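Long-range contacts in polyphosphate kinase (PDB 2O8R), which probably catalyses the reversible transfer of the terminal phosphate of ATP to a growing polyphosphate chain, with magnesium as cofactor: residues 19-23 and 588-592; 348-352 and 686-690; 472-477 and 592-598; 644-649 and 681-685. The protein carries 3 engineered substitutions. Residues are numbered along the deposited sequence.

Interaction 1. Residues 19-23 and 588-592; sequences SFNER and TRLVD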
loop_
_atom_site.group_PDB
_atom_site.type_symbol
_atom_site.label_atom_id
_atom_site.label_comp_id
_atom_site.label_asym_id
_atom_site.label_seq_id
_atom_site.Cartn_x
_atom_site.Cartn_y
_atom_site.Cartn_z
ATOM N N SER A 19 -21.668 9.803 23.105
ATOM C CA SER A 19 -21.372 11.130 23.622
ATOM C C SER A 19 -20.054 11.654 23.060
ATOM O O SER A 19 -19.928 12.833 22.720
ATOM C CB SER A 19 -21.306 11.072 25.150
ATOM O OG SER A 19 -21.146 12.357 25.703
ATOM N N PHE A 20 -19.075 10.757 22.971
ATOM C CA PHE A 20 -17.765 11.072 22.421
ATOM C C PHE A 20 -17.892 11.443 20.948
ATOM O O PHE A 20 -17.322 12.439 20.501
ATOM C CB PHE A 20 -16.814 9.892 22.643
ATOM C CG PHE A 20 -15.699 9.799 21.654
ATOM C CD1 PHE A 20 -14.666 10.732 21.656
ATOM C CD2 PHE A 20 -15.660 8.749 20.736
ATOM C CE1 PHE A 20 -13.623 10.642 20.744
ATOM C CE2 PHE A 20 -14.624 8.645 19.815
ATOM C CZ PHE A 20 -13.602 9.590 19.818
ATOM N N ASN A 21 -18.666 10.674 20.196
ATOM C CA ASN A 21 -18.801 10.979 18.784
ATOM C C ASN A 21 -19.615 12.244 18.548
ATOM O O ASN A 21 -19.395 12.939 17.558
ATOM C CB ASN A 21 -19.308 9.791 17.970
ATOM C CG ASN A 21 -18.502 9.578 16.696
ATOM O OD1 ASN A 21 -17.312 9.902 16.629
ATOM N ND2 ASN A 21 -19.147 9.032 15.679
ATOM N N GLU A 22 -20.517 12.564 19.476
ATOM C CA GLU A 22 -21.179 13.873 19.485
ATOM C C GLU A 22 -20.149 15.016 19.567
ATOM O O GLU A 22 -20.247 16.002 18.837
ATOM C CB GLU A 22 -22.162 13.963 20.649
ATOM C CG GLU A 22 -22.727 15.355 20.916
ATOM C CD GLU A 22 -24.221 15.493 20.615
ATOM O OE1 GLU A 22 -24.790 16.542 20.995
ATOM O OE2 GLU A 22 -24.829 14.572 20.012
ATOM N N ARG A 23 -19.154 14.874 20.439
ATOM C CA ARG A 23 -18.110 15.882 20.573
ATOM C C ARG A 23 -17.234 16.002 19.310
ATOM O O ARG A 23 -16.712 17.082 19.002
ATOM C CB ARG A 23 -17.263 15.592 21.805
ATOM C CG ARG A 23 -16.052 16.487 21.962
ATOM C CD ARG A 23 -16.451 17.933 22.166
ATOM N NE ARG A 23 -15.276 18.792 22.229
ATOM C CZ ARG A 23 -14.832 19.535 21.220
ATOM N NH1 ARG A 23 -15.467 19.521 20.061
ATOM N NH2 ARG A 23 -13.757 20.297 21.376
ATOM N N THR A 588 -13.173 16.089 32.564
ATOM C CA THR A 588 -12.874 16.869 31.384
ATOM C C THR A 588 -12.619 15.963 30.192
ATOM O O THR A 588 -11.793 15.053 30.251
ATOM C CB THR A 588 -11.671 17.777 31.627
ATOM O OG1 THR A 588 -11.966 18.639 32.734
ATOM C CG2 THR A 588 -11.354 18.612 30.390
ATOM N N ARG A 589 -13.363 16.200 29.123
ATOM C CA ARG A 589 -13.050 15.613 27.842
ATOM C C ARG A 589 -12.391 16.666 26.960
ATOM O O ARG A 589 -12.985 17.703 26.654
ATOM C CB ARG A 589 -14.308 15.101 27.182
ATOM C CG ARG A 589 -14.162 14.799 25.721
ATOM C CD ARG A 589 -15.499 14.364 25.181
ATOM N NE ARG A 589 -15.794 13.020 25.641
ATOM C CZ ARG A 589 -17.014 12.541 25.837
ATOM N NH1 ARG A 589 -18.073 13.303 25.619
ATOM N NH2 ARG A 589 -17.166 11.294 26.259
ATOM N N LEU A 590 -11.148 16.395 26.574
ATOM C CA LEU A 590 -10.436 17.249 25.644
ATOM C C LEU A 590 -10.353 16.577 24.284
ATOM O O LEU A 590 -9.738 15.518 24.148
ATOM C CB LEU A 590 -9.031 17.563 26.166
ATOM C CG LEU A 590 -8.221 18.476 25.244
ATOM C CD1 LEU A 590 -8.929 19.813 25.052
ATOM C CD2 LEU A 590 -6.795 18.662 25.773
ATOM N N VAL A 591 -10.994 17.195 23.297
ATOM C CA VAL A 591 -10.920 16.795 21.889
ATOM C C VAL A 591 -10.505 18.023 21.079
ATOM O O VAL A 591 -11.106 19.094 21.203
ATOM C CB VAL A 591 -12.278 16.271 21.378
ATOM C CG1 VAL A 591 -12.377 16.330 19.845
ATOM C CG2 VAL A 591 -12.523 14.877 21.887
ATOM N N ASP A 592 -9.465 17.854 20.273
ATOM C CA ASP A 592 -8.898 18.901 19.443
ATOM C C ASP A 592 -8.289 18.175 18.227
ATOM O O ASP A 592 -8.567 16.988 18.008
ATOM C CB ASP A 592 -7.828 19.646 20.245
ATOM C CG ASP A 592 -7.576 21.083 19.763
ATOM O OD1 ASP A 592 -8.082 21.496 18.698
ATOM O OD2 ASP A 592 -6.841 21.815 20.466
HETATM O O HOH W 1 -13.317 18.663 24.076
#
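Helix 13-29 of the N-terminal domain meets strand 585-589 and the extended residues that follow it in the second C-terminal domain. S19 accepts a nearly straight hydrogen bond at OG from R589 NH1 (3.2 Å); the same OG is also bonded to L663 O, while R589 NH1 has a second partner in N665. One step on, F20 lies over a face of the R589 guanidinium through its backbone, F20 CA standing 3.8 Å from R589 CZ, and its ring runs past toward R570, a predicted ATP-binding residue. N21 points away, and the end of E22 leads away. R23, a helical turn after S19, points at residues 589-591: R23 CG lies 3.9 Å from R589 CD and 3.8 Å from V591 CB. Its NE gives a hydrogen bond to water 1 (2.7 Å), which also takes one from V591 N (2.9 Å) and donates to R589 O (2.8 Å); R23 NH2 is bonded to K655 O and paired with E27. Two buried arginines, one from each domain, thus lie side by side with their N-H groups supplied with acceptors, and the E27 carboxylate offsets the charge of R23, so the domain boundary is polar as well as close-packed.

Interaction 2. Residues 348-352 and 686-690; sequences HVPYY and LKGKE
One turn of helix 678-691 faces the end of strand 345-349, where H348 and V349 are extended, and a turn in which helical angles at Y351 (-51/-45) bring Y352 N back to H348 O (2.9 Å). L686 comes first and sits opposite Y351, with CA atoms 7.7 Å apart. In its mt rotamer it drives both methyls into the turn: L686 CD1 is 3.9 Å from Y351 CB, and L686 CD2 lies 4.0 Å from H348 CD2 and 3.7 Å from Y352 CE2, at the edge of that ring. H348, Y351 and Y352 all have chi1 near m, and together they form the hollow that receives the leucine. This is a C-terminal helix packed against the end of an edge strand in the first of two phospholipase D-like domains, the strand pairing antiparallel with 474-481. K689 brings CE to 3.4 Å from Y352 OH, but its amino group goes on to a salt bridge with E641 on helix 636-651. E690, with chi1 and chi2 both m, folds back so that its OE2 accepts a 2.7 Å hydrogen bond from Y352 OH, near the plane of the phenol, while E690 OE1 is held by K328 N.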
loop_
_atom_site.group_PDB
_atom_site.type_symbol
_atom_site.label_atom_id
_atom_site.label_comp_id
_atom_site.label_asym_id
_atom_site.label_seq_id
_atom_site.Cartn_x
_atom_site.Cartn_y
_atom_site.Cartn_z
ATOM N N HIS A 348 7.353 14.327 24.108
ATOM C CA HIS A 348 5.934 14.520 23.920
ATOM C C HIS A 348 5.669 14.740 22.451
ATOM O O HIS A 348 5.967 15.804 21.897
ATOM C CB HIS A 348 5.461 15.728 24.723
ATOM C CG HIS A 348 5.841 15.672 26.168
ATOM N ND1 HIS A 348 5.200 14.853 27.074
ATOM C CD2 HIS A 348 6.795 16.334 26.865
ATOM C CE1 HIS A 348 5.747 15.011 28.265
ATOM N NE2 HIS A 348 6.716 15.904 28.166
ATOM N N VAL A 349 5.097 13.741 21.807
ATOM C CA VAL A 349 4.916 13.865 20.380
ATOM C C VAL A 349 3.540 14.236 19.961
ATOM O O VAL A 349 2.565 13.786 20.565
ATOM C CB VAL A 349 5.212 12.581 19.572
ATOM C CG1 VAL A 349 6.663 12.196 19.670
ATOM C CG2 VAL A 349 4.247 11.431 19.968
ATOM N N PRO A 350 3.507 15.286 19.163
ATOM C CA PRO A 350 3.628 15.785 17.821
ATOM C C PRO A 350 4.645 16.914 18.051
ATOM O O PRO A 350 5.484 17.171 17.195
ATOM C CB PRO A 350 2.243 16.332 17.504
ATOM C CG PRO A 350 1.421 16.099 18.751
ATOM C CD PRO A 350 2.438 16.020 19.842
ATOM N N TYR A 351 4.581 17.518 19.249
ATOM C CA TYR A 351 5.409 18.643 19.711
ATOM C C TYR A 351 6.912 18.425 19.515
ATOM O O TYR A 351 7.613 19.317 19.054
ATOM C CB TYR A 351 5.119 18.950 21.192
ATOM C CG TYR A 351 3.640 18.988 21.570
ATOM C CD1 TYR A 351 2.794 19.951 21.041
ATOM C CD2 TYR A 351 3.100 18.075 22.471
ATOM C CE1 TYR A 351 1.454 20.001 21.375
ATOM C CE2 TYR A 351 1.746 18.106 22.794
ATOM C CZ TYR A 351 0.930 19.084 22.250
ATOM O OH TYR A 351 -0.415 19.154 22.568
ATOM N N TYR A 352 7.394 17.237 19.865
ATOM C CA TYR A 352 8.746 16.817 19.536
ATOM C C TYR A 352 8.665 15.859 18.361
ATOM O O TYR A 352 7.573 15.358 18.066
ATOM C CB TYR A 352 9.376 16.092 20.711
ATOM C CG TYR A 352 9.781 16.982 21.863
ATOM C CD1 TYR A 352 11.085 17.445 21.977
ATOM C CD2 TYR A 352 8.866 17.342 22.847
ATOM C CE1 TYR A 352 11.472 18.245 23.022
ATOM C CE2 TYR A 352 9.240 18.157 23.902
ATOM C CZ TYR A 352 10.548 18.607 23.987
ATOM O OH TYR A 352 10.933 19.414 25.042
ATOM N N LEU A 686 6.773 24.011 25.682
ATOM C CA LEU A 686 7.886 23.114 25.405
ATOM C C LEU A 686 8.946 23.789 24.554
ATOM O O LEU A 686 10.139 23.571 24.754
ATOM C CB LEU A 686 7.397 21.829 24.729
ATOM C CG LEU A 686 6.703 20.839 25.673
ATOM C CD1 LEU A 686 5.949 19.773 24.924
ATOM C CD2 LEU A 686 7.712 20.201 26.591
ATOM N N LYS A 687 8.506 24.616 23.612
ATOM C CA LYS A 687 9.424 25.373 22.783
ATOM C C LYS A 687 10.137 26.379 23.681
ATOM O O LYS A 687 11.354 26.542 23.601
ATOM C CB LYS A 687 8.665 26.079 21.668
ATOM C CG LYS A 687 9.554 26.769 20.650
ATOM C CD LYS A 687 8.732 27.671 19.738
ATOM C CE LYS A 687 9.652 28.541 18.891
ATOM N NZ LYS A 687 8.879 29.398 17.953
ATOM N N GLY A 688 9.364 27.019 24.556
ATOM C CA GLY A 688 9.902 27.930 25.557
ATOM C C GLY A 688 11.092 27.317 26.262
ATOM O O GLY A 688 12.206 27.813 26.153
ATOM N N LYS A 689 10.867 26.199 26.936
ATOM C CA LYS A 689 11.928 25.576 27.707
ATOM C C LYS A 689 13.162 25.195 26.862
ATOM O O LYS A 689 14.266 25.107 27.391
ATOM C CB LYS A 689 11.396 24.386 28.527
ATOM C CG LYS A 689 11.443 23.060 27.811
ATOM C CD LYS A 689 11.909 21.954 28.746
ATOM C CE LYS A 689 12.002 20.626 28.008
ATOM N NZ LYS A 689 12.231 19.497 28.929
ATOM N N GLU A 690 12.988 24.998 25.556
ATOM C CA GLU A 690 14.112 24.560 24.733
ATOM C C GLU A 690 15.001 25.727 24.333
ATOM O O GLU A 690 16.182 25.538 24.056
ATOM C CB GLU A 690 13.669 23.735 23.513
ATOM C CG GLU A 690 13.015 22.367 23.842
ATOM C CD GLU A 690 13.986 21.290 24.331
ATOM O OE1 GLU A 690 15.215 21.475 24.198
ATOM O OE2 GLU A 690 13.515 20.245 24.843
#

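Interaction 3. Residues 472-477 and 592-598; sequences RIYSDT and DMYLEHS. With SO4 (sulfate ion), chain F; SO4 (sulfate ion), chain G.
Two predicted ATP-binding residues, Y474 and H597, meet at the seam between the two C-terminal domains, with a sulfate ion, probably from crystallisation, on the histidine: H597 NE2 bonds sulfate O1 (2.7 Å). The H597 ring (chi1 t), whose ND1 donates to D476 OD1 (2.7 Å), lies obliquely to the Y474 ring, centroids 5.1 Å apart and planes at 48°. The backbones run parallel and extended, pairing Y474 with L595 (CA-CA 4.7 Å) and S475 with E596 (5.3 Å). L595 N donates to I473 O (2.8 Å), S475 N to L595 O (2.8 Å) and H597 N to S475 O (3.2 Å). Strand 595-596 of one phospholipase D-like domain joins the sheet of the other, beside the predicted phosphohistidine H439. On the Y474 side, L595 CD2 makes a CH-pi contact 3.7 Å from the tyrosine centroid; on the other side water 3 bridges S475 OG (2.9 Å) and E596 OE2 (3.1 Å), E596 OE1 bonding Q649 NE2 and K542. Before the strands, R472 NH1 bonds D592 O (3.2 Å) and, weakly, O of selenomethionine M593 (2.5 Å), while R472 N holds O4 of a second sulfate (2.7 Å). Beyond them, T477 OG1 and S598 OG hydrogen-bond (3.0 Å).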
loop_
_atom_site.group_PDB
_atom_site.type_symbol
_atom_site.label_atom_id
_atom_site.label_comp_id
_atom_site.label_asym_id
_atom_site.label_seq_id
_atom_site.Cartn_x
_atom_site.Cartn_y
_atom_site.Cartn_z
ATOM N N ARG A 472 -4.401 10.941 11.075
ATOM C CA ARG A 472 -4.628 11.683 12.307
ATOM C C ARG A 472 -3.342 11.690 13.118
ATOM O O ARG A 472 -2.658 10.665 13.244
ATOM C CB ARG A 472 -5.730 11.025 13.133
ATOM C CG ARG A 472 -6.096 11.750 14.408
ATOM C CD ARG A 472 -7.156 12.806 14.181
ATOM N NE ARG A 472 -8.264 12.605 15.113
ATOM C CZ ARG A 472 -8.456 13.316 16.219
ATOM N NH1 ARG A 472 -7.630 14.295 16.532
ATOM N NH2 ARG A 472 -9.485 13.058 17.007
ATOM N N ILE A 473 -3.017 12.849 13.671
ATOM C CA ILE A 473 -1.848 12.975 14.497
ATOM C C ILE A 473 -2.186 12.612 15.939
ATOM O O ILE A 473 -3.175 13.090 16.489
ATOM C CB ILE A 473 -1.265 14.376 14.371
ATOM C CG1 ILE A 473 -1.011 14.668 12.891
ATOM C CG2 ILE A 473 0.032 14.501 15.175
ATOM C CD1 ILE A 473 -0.729 16.115 12.574
ATOM N N TYR A 474 -1.367 11.739 16.527
ATOM C CA TYR A 474 -1.537 11.290 17.915
ATOM C C TYR A 474 -0.651 12.064 18.871
ATOM O O TYR A 474 0.539 12.190 18.646
ATOM C CB TYR A 474 -1.187 9.796 18.051
ATOM C CG TYR A 474 -2.331 8.864 17.724
ATOM C CD1 TYR A 474 -3.105 9.059 16.580
ATOM C CD2 TYR A 474 -2.636 7.792 18.550
ATOM C CE1 TYR A 474 -4.139 8.234 16.276
ATOM C CE2 TYR A 474 -3.695 6.945 18.247
ATOM C CZ TYR A 474 -4.440 7.179 17.103
ATOM O OH TYR A 474 -5.486 6.364 16.756
ATOM N N SER A 475 -1.235 12.583 19.939
ATOM C CA SER A 475 -0.446 13.076 21.050
ATOM C C SER A 475 -0.119 11.873 21.950
ATOM O O SER A 475 -1.014 11.115 22.340
ATOM C CB SER A 475 -1.213 14.179 21.791
ATOM O OG SER A 475 -0.645 14.487 23.051
ATOM N N ASP A 476 1.164 11.686 22.249
ATOM C CA ASP A 476 1.611 10.582 23.104
ATOM C C ASP A 476 2.841 10.979 23.912
ATOM O O ASP A 476 3.509 11.981 23.606
ATOM C CB ASP A 476 1.963 9.354 22.263
ATOM C CG ASP A 476 0.773 8.503 21.945
ATOM O OD1 ASP A 476 0.009 8.170 22.870
ATOM O OD2 ASP A 476 0.615 8.152 20.760
ATOM N N THR A 477 3.169 10.170 24.916
ATOM C CA THR A 477 4.302 10.468 25.785
ATOM C C THR A 477 5.276 9.287 25.937
ATOM O O THR A 477 4.875 8.140 26.180
ATOM C CB THR A 477 3.799 10.959 27.139
ATOM O OG1 THR A 477 2.964 12.107 26.930
ATOM C CG2 THR A 477 4.957 11.353 28.026
ATOM N N ASP A 592 -9.465 17.854 20.273
ATOM C CA ASP A 592 -8.898 18.901 19.443
ATOM C C ASP A 592 -8.289 18.175 18.227
ATOM O O ASP A 592 -8.567 16.988 18.008
ATOM C CB ASP A 592 -7.828 19.646 20.245
ATOM C CG ASP A 592 -7.576 21.083 19.763
ATOM O OD1 ASP A 592 -8.082 21.496 18.698
ATOM O OD2 ASP A 592 -6.841 21.815 20.466
HETATM N N MSE A 593 -7.458 18.868 17.450
HETATM C CA MSE A 593 -6.871 18.287 16.242
HETATM C C MSE A 593 -6.021 17.028 16.464
HETATM O O MSE A 593 -6.089 16.086 15.669
HETATM C CB MSE A 593 -6.043 19.328 15.510
HETATM C CG MSE A 593 -5.743 18.930 14.086
HETATM SE SE MSE A 593 -4.637 20.216 13.147
HETATM C CE MSE A 593 -5.380 19.929 11.361
ATOM N N TYR A 594 -5.215 17.022 17.526
ATOM C CA TYR A 594 -4.419 15.854 17.869
ATOM C C TYR A 594 -5.263 14.926 18.699
ATOM O O TYR A 594 -6.076 15.373 19.500
ATOM C CB TYR A 594 -3.170 16.219 18.680
ATOM C CG TYR A 594 -2.230 17.201 18.028
ATOM C CD1 TYR A 594 -2.062 17.239 16.651
ATOM C CD2 TYR A 594 -1.479 18.067 18.799
ATOM C CE1 TYR A 594 -1.213 18.129 16.073
ATOM C CE2 TYR A 594 -0.619 18.952 18.229
ATOM C CZ TYR A 594 -0.490 18.990 16.868
ATOM O OH TYR A 594 0.379 19.895 16.304
ATOM N N LEU A 595 -5.075 13.628 18.514
ATOM C CA LEU A 595 -5.807 12.673 19.318
ATOM C C LEU A 595 -5.105 12.564 20.670
ATOM O O LEU A 595 -3.926 12.194 20.758
ATOM C CB LEU A 595 -5.928 11.335 18.594
ATOM C CG LEU A 595 -6.799 10.237 19.198
ATOM C CD1 LEU A 595 -7.693 9.562 18.165
ATOM C CD2 LEU A 595 -5.911 9.225 19.837
ATOM N N GLU A 596 -5.840 12.938 21.714
ATOM C CA GLU A 596 -5.325 12.969 23.078
ATOM C C GLU A 596 -5.183 11.558 23.617
ATOM O O GLU A 596 -6.100 10.998 24.210
ATOM C CB GLU A 596 -6.251 13.792 23.958
ATOM C CG GLU A 596 -6.197 15.284 23.689
ATOM C CD GLU A 596 -4.886 15.922 24.128
ATOM O OE1 GLU A 596 -4.262 15.440 25.093
ATOM O OE2 GLU A 596 -4.475 16.913 23.504
ATOM N N HIS A 597 -4.007 10.986 23.415
ATOM C CA HIS A 597 -3.895 9.560 23.536
ATOM C C HIS A 597 -3.079 9.169 24.738
ATOM O O HIS A 597 -3.052 8.003 25.109
ATOM C CB HIS A 597 -3.294 8.985 22.247
ATOM C CG HIS A 597 -3.311 7.494 22.190
ATOM N ND1 HIS A 597 -2.218 6.727 22.532
ATOM C CD2 HIS A 597 -4.293 6.628 21.856
ATOM C CE1 HIS A 597 -2.523 5.452 22.391
ATOM N NE2 HIS A 597 -3.775 5.365 21.979
ATOM N N SER A 598 -2.401 10.139 25.344
ATOM C CA SER A 598 -1.605 9.880 26.545
ATOM C C SER A 598 -2.447 9.231 27.634
ATOM O O SER A 598 -3.648 9.522 27.782
ATOM C CB SER A 598 -1.004 11.178 27.094
ATOM O OG SER A 598 0.024 11.664 26.256
HETATM S S SO4 F . -3.996 1.868 21.508
HETATM O O1 SO4 F . -4.112 3.072 20.688
HETATM O O2 SO4 F . -5.343 1.347 21.784
HETATM O O3 SO4 F . -3.215 0.864 20.788
HETATM O O4 SO4 F . -3.258 2.178 22.729
HETATM S S SO4 G . -5.816 7.427 9.953
HETATM O O1 SO4 G . -4.658 7.224 9.092
HETATM O O2 SO4 G . -7.022 7.097 9.200
HETATM O O3 SO4 G . -5.724 6.560 11.124
HETATM O O4 SO4 G . -5.886 8.812 10.397
HETATM O O HOH W 2 -4.808 15.060 13.420
HETATM O O HOH W 3 -1.476 17.048 24.076
#

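Interaction 4. Residues 644-649 and 681-685; sequences DILEIQ and AIYRY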
loop_
_atom_site.group_PDB
_atom_site.type_symbol
_atom_site.label_atom_id
_atom_site.label_comp_id
_atom_site.label_asym_id
_atom_site.label_seq_id
_atom_site.Cartn_x
_atom_site.Cartn_y
_atom_site.Cartn_z
ATOM N N ASP A 644 2.842 20.247 34.778
ATOM C CA ASP A 644 2.689 21.542 34.123
ATOM C C ASP A 644 1.740 21.382 32.938
ATOM O O ASP A 644 0.744 22.103 32.824
ATOM C CB ASP A 644 4.039 22.055 33.629
ATOM C CG ASP A 644 4.869 22.690 34.721
ATOM O OD1 ASP A 644 4.312 23.089 35.764
ATOM O OD2 ASP A 644 6.093 22.807 34.525
ATOM N N ILE A 645 2.053 20.397 32.092
ATOM C CA ILE A 645 1.310 20.088 30.878
ATOM C C ILE A 645 -0.149 19.754 31.182
ATOM O O ILE A 645 -1.071 20.361 30.611
ATOM C CB ILE A 645 2.006 18.945 30.104
ATOM C CG1 ILE A 645 3.267 19.470 29.416
ATOM C CG2 ILE A 645 1.072 18.320 29.074
ATOM C CD1 ILE A 645 4.309 18.416 29.184
ATOM N N LEU A 646 -0.363 18.822 32.106
ATOM C CA LEU A 646 -1.722 18.474 32.511
ATOM C C LEU A 646 -2.482 19.673 33.065
ATOM O O LEU A 646 -3.688 19.774 32.879
ATOM C CB LEU A 646 -1.704 17.350 33.533
ATOM C CG LEU A 646 -1.208 16.028 32.963
ATOM C CD1 LEU A 646 -1.308 14.993 34.028
ATOM C CD2 LEU A 646 -2.004 15.606 31.725
ATOM N N GLU A 647 -1.771 20.582 33.731
ATOM C CA GLU A 647 -2.384 21.800 34.246
ATOM C C GLU A 647 -2.788 22.678 33.098
ATOM O O GLU A 647 -3.900 23.211 33.083
ATOM C CB GLU A 647 -1.451 22.554 35.194
ATOM C CG GLU A 647 -1.450 22.000 36.606
ATOM C CD GLU A 647 -0.408 22.647 37.479
ATOM O OE1 GLU A 647 -0.021 23.802 37.185
ATOM O OE2 GLU A 647 0.022 22.001 38.459
ATOM N N ILE A 648 -1.902 22.807 32.113
ATOM C CA ILE A 648 -2.295 23.466 30.866
ATOM C C ILE A 648 -3.582 22.851 30.303
ATOM O O ILE A 648 -4.503 23.573 29.932
ATOM C CB ILE A 648 -1.191 23.423 29.815
ATOM C CG1 ILE A 648 0.072 24.078 30.374
ATOM C CG2 ILE A 648 -1.663 24.103 28.543
ATOM C CD1 ILE A 648 1.190 24.253 29.388
ATOM N N GLN A 649 -3.671 21.522 30.271
ATOM C CA GLN A 649 -4.892 20.917 29.764
ATOM C C GLN A 649 -6.110 21.312 30.608
ATOM O O GLN A 649 -7.150 21.673 30.056
ATOM C CB GLN A 649 -4.763 19.397 29.585
ATOM C CG GLN A 649 -3.666 18.982 28.607
ATOM C CD GLN A 649 -3.896 17.613 27.984
ATOM O OE1 GLN A 649 -4.467 16.716 28.607
ATOM N NE2 GLN A 649 -3.447 17.447 26.742
ATOM N N ALA A 681 -0.901 25.905 23.549
ATOM C CA ALA A 681 -0.128 26.314 24.714
ATOM C C ALA A 681 1.004 25.358 25.089
ATOM O O ALA A 681 2.088 25.798 25.488
ATOM C CB ALA A 681 -1.050 26.527 25.894
ATOM N N ILE A 682 0.742 24.056 24.970
ATOM C CA ILE A 682 1.730 23.037 25.303
ATOM C C ILE A 682 2.928 23.161 24.369
ATOM O O ILE A 682 4.083 23.038 24.800
ATOM C CB ILE A 682 1.149 21.622 25.224
ATOM C CG1 ILE A 682 0.241 21.353 26.419
ATOM C CG2 ILE A 682 2.254 20.578 25.198
ATOM C CD1 ILE A 682 -0.412 19.970 26.367
ATOM N N TYR A 683 2.656 23.434 23.097
ATOM C CA TYR A 683 3.738 23.640 22.163
ATOM C C TYR A 683 4.587 24.850 22.539
ATOM O O TYR A 683 5.818 24.778 22.489
ATOM C CB TYR A 683 3.235 23.774 20.743
ATOM C CG TYR A 683 4.364 23.966 19.760
ATOM C CD1 TYR A 683 5.164 22.893 19.380
ATOM C CD2 TYR A 683 4.641 25.216 19.215
ATOM C CE1 TYR A 683 6.205 23.051 18.479
ATOM C CE2 TYR A 683 5.686 25.387 18.308
ATOM C CZ TYR A 683 6.462 24.297 17.948
ATOM O OH TYR A 683 7.495 24.449 17.056
ATOM N N ARG A 684 3.934 25.947 22.924
ATOM C CA ARG A 684 4.665 27.147 23.347
ATOM C C ARG A 684 5.491 26.885 24.594
ATOM O O ARG A 684 6.638 27.321 24.687
ATOM C CB ARG A 684 3.729 28.338 23.549
ATOM C CG ARG A 684 3.203 28.896 22.238
ATOM C CD ARG A 684 2.268 30.073 22.423
ATOM N NE ARG A 684 1.308 30.136 21.320
ATOM C CZ ARG A 684 -0.004 29.943 21.446
ATOM N NH1 ARG A 684 -0.542 29.695 22.642
ATOM N NH2 ARG A 684 -0.785 30.015 20.372
ATOM N N TYR A 685 4.902 26.158 25.538
ATOM C CA TYR A 685 5.569 25.815 26.790
ATOM C C TYR A 685 6.863 25.035 26.529
ATOM O O TYR A 685 7.915 25.375 27.070
ATOM C CB TYR A 685 4.595 25.027 27.677
ATOM C CG TYR A 685 5.214 24.267 28.828
ATOM C CD1 TYR A 685 5.416 24.869 30.060
ATOM C CD2 TYR A 685 5.567 22.933 28.692
ATOM C CE1 TYR A 685 5.976 24.164 31.118
ATOM C CE2 TYR A 685 6.116 22.226 29.741
ATOM C CZ TYR A 685 6.320 22.844 30.954
ATOM O OH TYR A 685 6.885 22.131 32.000
#
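I648 is the central bump of this interface. Its CG2 methyl fits between A681 and I682, 3.6 Å from A681 CB and 4.0 Å from I682 CG1, while I648 CD1 rests 3.9 Å from Y685 CB. The small side chain of A681 makes the hollow that admits the isoleucine. In return I682 pushes toward helix 636-651, its CD1 coming within 3.5 Å of I645 CG2 and 4.0 Å of Q649 NE2, so that it occupies the gap between I645 and Q649, one helical turn apart. The short segments run roughly antiparallel, at 151° with axes 10.1 Å apart, and I645 and I682 bring their CA atoms to 6.3 Å. Such interlocking is ordinary helix-helix packing, here between two neighbouring helices of the C-terminal region: L646 turns the other way, onto strands 538-543 and 600-603 of the domain's sheet, so helix 636-651 lies between that sheet and this part of helix 678-691. Y685 closes the end of the interface near D644. Y685 CE2 comes within 4.0 Å of I645 CG1, and its hydroxyl donates to D644 OD2 (2.7 Å). At the other end the polar head of Q649 turns to E596 and K542, its NE2 bonding E596 OE1.

How the interactions relate
From the N terminus, helix 13-29 meets residues 588-592, so interaction 1 closes a loop of more than 560 residues and ties the N-terminal domain to the second C-terminal domain. Strand 345-349 opens interaction 2 within that loop, but its partner, helix 678-691, lies beyond residue 592, so the two cross. Interaction 3, between the two C-terminal domains, crosses interaction 1, sharing D592 with it, yet falls within the span of interaction 2. Interaction 4 closes the shortest loop, pairing helices 636-651 and 678-691, within the same span and after interactions 1 and 3. Helix 678-691 serves interactions 2 and 4; V349 N to D476 O (3.0 Å) and Q649 NE2 to E596 OE1 (2.7 Å) connect each to interaction 3.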